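Local coordinates for protein aminofutalosine deaminase (Helicobacter pylori, PDB 7LKK) that deaminates aminofutalosine in the menaquinone pathway, as a metal-dependent hydrolase of the amidohydrolase family, and probably adenosine as well, at residues L218-L223 and T269-V274. Residues are numbered along the deposited sequence; the frame is centred on the assembly and turned at random. Where two conformers were deposited one is given.
Sequences LSTHFL and THTLFV. With FE (Fe (III) ion), chain E; MCF ((8R)-3-(5-S-methyl-5-thio-beta-D-ribofuranosyl)-3,6,7,8-tetrahydroimidazo[4,5-d][1,3]diazepin-8-ol), chain J; EDO (1,2-ethanediol), chain H.
Strands 218-222 and 269-274 run parallel at 28°, laced by five backbone hydrogen bonds in which Leu218, Thr220 and Phe222 give their N-H to His270, Leu272 and Val274 O, while Leu272 and Val274 N return to Leu218 and Thr220 O. The straightest, Leu272 N to Leu218 O (2.8 Å, 170°), nonetheless meets its acceptor from above the carbonyl plane. On the face bearing Thr220 and Phe273, Thr220 OG1 stands anti to the backbone N and hydrogen-bonds Tyr262 and Val193; this leaves CG2 over one face of the Phe273 ring, 4.0 Å from its centroid, a CH-pi contact. The same ring turns its edge to Phe222, T-shaped with planes at 84° and centroids 5.5 Å apart, and Phe273 CD2 lies 3.7 Å from Phe222 CB. Helix 281-291 packs against both phenylalanines. Across the sheet, Val274 CG2 sits 3.9 Å from Ser219 OG, and His221 sends NE2 to the iron at 2.4 Å. His221 ND1 is hydrogen-bonded to His194 O, which helps fix the ring's rotation, and methylthio-coformycin C5 lies over one ring face. Neighbouring parallel strands with helix-packed outer side chains and an inward metal ligand characterise the amidohydrolase TIM barrel, where His79, His81 and the inhibitor's O8 also bind the iron and Asp328 belongs to the site.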
loop_
_atom_site.group_PDB
_atom_site.type_symbol
_atom_site.label_atom_id
_atom_site.label_comp_id
_atom_site.label_asym_id
_atom_site.label_seq_id
_atom_site.Cartn_x
_atom_site.Cartn_y
_atom_site.Cartn_z
ATOM N N LEU A 218 -16.828 -24.191 -6.698
ATOM C CA LEU A 218 -17.596 -23.047 -7.170
ATOM C C LEU A 218 -17.012 -21.761 -6.605
ATOM O O LEU A 218 -16.373 -21.757 -5.549
ATOM C CB LEU A 218 -19.080 -23.157 -6.786
ATOM C CG LEU A 218 -19.919 -24.130 -7.618
ATOM C CD1 LEU A 218 -21.190 -24.518 -6.876
ATOM C CD2 LEU A 218 -20.245 -23.531 -8.979
ATOM N N SER A 219 -17.237 -20.668 -7.327
ATOM C CA SER A 219 -16.784 -19.350 -6.911
ATOM C C SER A 219 -17.793 -18.330 -7.412
ATOM O O SER A 219 -18.471 -18.555 -8.418
ATOM C CB SER A 219 -15.380 -19.035 -7.442
ATOM O OG SER A 219 -14.912 -17.791 -6.951
ATOM N N THR A 220 -17.899 -17.213 -6.698
ATOM C CA THR A 220 -18.851 -16.178 -7.075
ATOM C C THR A 220 -18.452 -14.861 -6.425
ATOM O O THR A 220 -17.856 -14.843 -5.344
ATOM C CB THR A 220 -20.284 -16.565 -6.678
ATOM O OG1 THR A 220 -21.205 -15.578 -7.160
ATOM C CG2 THR A 220 -20.417 -16.692 -5.165
ATOM N N HIS A 221 -18.763 -13.763 -7.113
ATOM C CA HIS A 221 -18.648 -12.427 -6.540
ATOM C C HIS A 221 -19.931 -12.111 -5.784
ATOM O O HIS A 221 -21.030 -12.303 -6.314
ATOM C CB HIS A 221 -18.402 -11.382 -7.628
ATOM C CG HIS A 221 -17.180 -11.642 -8.453
ATOM N ND1 HIS A 221 -17.230 -12.260 -9.683
ATOM C CD2 HIS A 221 -15.874 -11.367 -8.223
ATOM C CE1 HIS A 221 -16.009 -12.354 -10.177
ATOM N NE2 HIS A 221 -15.167 -11.819 -9.311
ATOM N N PHE A 222 -19.798 -11.629 -4.549
ATOM C CA PHE A 222 -20.961 -11.437 -3.688
ATOM C C PHE A 222 -20.880 -10.092 -2.985
ATOM O O PHE A 222 -19.910 -9.823 -2.272
ATOM C CB PHE A 222 -21.068 -12.569 -2.660
ATOM C CG PHE A 222 -22.352 -12.558 -1.890
ATOM C CD1 PHE A 222 -23.567 -12.665 -2.547
ATOM C CD2 PHE A 222 -22.348 -12.433 -0.510
ATOM C CE1 PHE A 222 -24.753 -12.647 -1.843
ATOM C CE2 PHE A 222 -23.532 -12.417 0.199
ATOM C CZ PHE A 222 -24.736 -12.524 -0.468
ATOM N N LEU A 223 -21.909 -9.266 -3.185
ATOM C CA LEU A 223 -22.118 -8.007 -2.462
ATOM C C LEU A 223 -20.833 -7.179 -2.396
ATOM O O LEU A 223 -20.323 -6.825 -1.329
ATOM C CB LEU A 223 -22.698 -8.279 -1.070
ATOM C CG LEU A 223 -24.060 -8.994 -1.109
ATOM C CD1 LEU A 223 -24.721 -9.045 0.261
ATOM C CD2 LEU A 223 -24.990 -8.337 -2.118
ATOM N N THR A 269 -22.467 -26.820 -0.555
ATOM C CA THR A 269 -21.488 -26.814 -1.633
ATOM C C THR A 269 -20.145 -26.354 -1.081
ATOM O O THR A 269 -20.039 -25.896 0.057
ATOM C CB THR A 269 -21.910 -25.898 -2.794
ATOM O OG1 THR A 269 -22.165 -24.579 -2.294
ATOM C CG2 THR A 269 -23.158 -26.428 -3.489
ATOM N N HIS A 270 -19.110 -26.496 -1.908
ATOM C CA HIS A 270 -17.793 -25.908 -1.658
ATOM C C HIS A 270 -17.682 -24.692 -2.572
ATOM O O HIS A 270 -17.289 -24.803 -3.735
ATOM C CB HIS A 270 -16.690 -26.932 -1.918
ATOM C CG HIS A 270 -15.304 -26.421 -1.666
ATOM N ND1 HIS A 270 -14.402 -27.090 -0.866
ATOM C CD2 HIS A 270 -14.657 -25.321 -2.120
ATOM C CE1 HIS A 270 -13.263 -26.420 -0.832
ATOM N NE2 HIS A 270 -13.393 -25.340 -1.580
ATOM N N THR A 271 -18.025 -23.517 -2.043
ATOM C CA THR A 271 -18.131 -22.304 -2.849
ATOM C C THR A 271 -17.296 -21.184 -2.246
ATOM O O THR A 271 -17.399 -20.902 -1.048
ATOM C CB THR A 271 -19.591 -21.850 -2.976
ATOM O OG1 THR A 271 -20.359 -22.873 -3.619
ATOM C CG2 THR A 271 -19.684 -20.573 -3.799
ATOM N N LEU A 272 -16.481 -20.546 -3.081
ATOM C CA LEU A 272 -15.743 -19.351 -2.696
ATOM C C LEU A 272 -16.618 -18.122 -2.912
ATOM O O LEU A 272 -17.169 -17.927 -4.001
ATOM C CB LEU A 272 -14.452 -19.217 -3.507
ATOM C CG LEU A 272 -13.228 -20.065 -3.150
ATOM C CD1 LEU A 272 -13.478 -21.547 -3.387
ATOM C CD2 LEU A 272 -12.023 -19.598 -3.951
ATOM N N PHE A 273 -16.747 -17.301 -1.874
ATOM C CA PHE A 273 -17.473 -16.038 -1.941
ATOM C C PHE A 273 -16.460 -14.904 -1.882
ATOM O O PHE A 273 -15.745 -14.764 -0.885
ATOM C CB PHE A 273 -18.484 -15.920 -0.801
ATOM C CG PHE A 273 -19.746 -16.693 -1.030
ATOM C CD1 PHE A 273 -19.794 -18.054 -0.782
ATOM C CD2 PHE A 273 -20.888 -16.059 -1.494
ATOM C CE1 PHE A 273 -20.955 -18.769 -0.993
ATOM C CE2 PHE A 273 -22.053 -16.772 -1.705
ATOM C CZ PHE A 273 -22.086 -18.126 -1.455
ATOM N N VAL A 274 -16.392 -14.109 -2.952
ATOM C CA VAL A 274 -15.366 -13.086 -3.121
ATOM C C VAL A 274 -15.938 -11.719 -2.772
ATOM O O VAL A 274 -17.097 -11.418 -3.093
ATOM C CB VAL A 274 -14.809 -13.104 -4.558
ATOM C CG1 VAL A 274 -13.649 -12.130 -4.702
ATOM C CG2 VAL A 274 -14.379 -14.513 -4.941
HETATM FE FE FE E . -12.910 -11.151 -9.566
HETATM O O8 MCF J . -13.860 -9.450 -9.342
HETATM C C8 MCF J . -13.440 -8.289 -10.012
HETATM C C7 MCF J . -14.379 -7.108 -9.786
HETATM N N6 MCF J . -15.739 -7.558 -9.619
HETATM C C5 MCF J . -16.307 -8.476 -10.581
HETATM N N4 MCF J . -15.623 -9.035 -11.741
HETATM C C10 MCF J . -14.269 -8.866 -12.323
HETATM C C9 MCF J . -13.199 -8.525 -11.518
HETATM N N1 MCF J . -12.124 -8.450 -12.290
HETATM C C2 MCF J . -12.459 -8.744 -13.545
HETATM N N3 MCF J . -13.769 -9.007 -13.557
HETATM C C1S MCF J . -14.514 -9.366 -14.803
HETATM C C2S MCF J . -15.523 -10.524 -14.619
HETATM O O2S MCF J . -14.899 -11.730 -14.739
HETATM O O4S MCF J . -15.239 -8.380 -15.178
HETATM C C4S MCF J . -16.465 -9.020 -16.021
HETATM C C3S MCF J . -16.482 -10.300 -15.782
HETATM O O3S MCF J . -15.989 -11.042 -16.998
HETATM C C5S MCF J . -17.769 -8.379 -15.577
HETATM S S5S MCF J . -18.938 -8.355 -16.966
HETATM C C6S MCF J . -20.623 -8.141 -16.323
HETATM C C1 EDO H . -20.508 -28.651 -4.933
HETATM O O1 EDO H . -19.432 -27.800 -4.524
HETATM C C2 EDO H . -19.945 -29.969 -5.448
HETATM O O2 EDO H . -19.306 -29.752 -6.710
#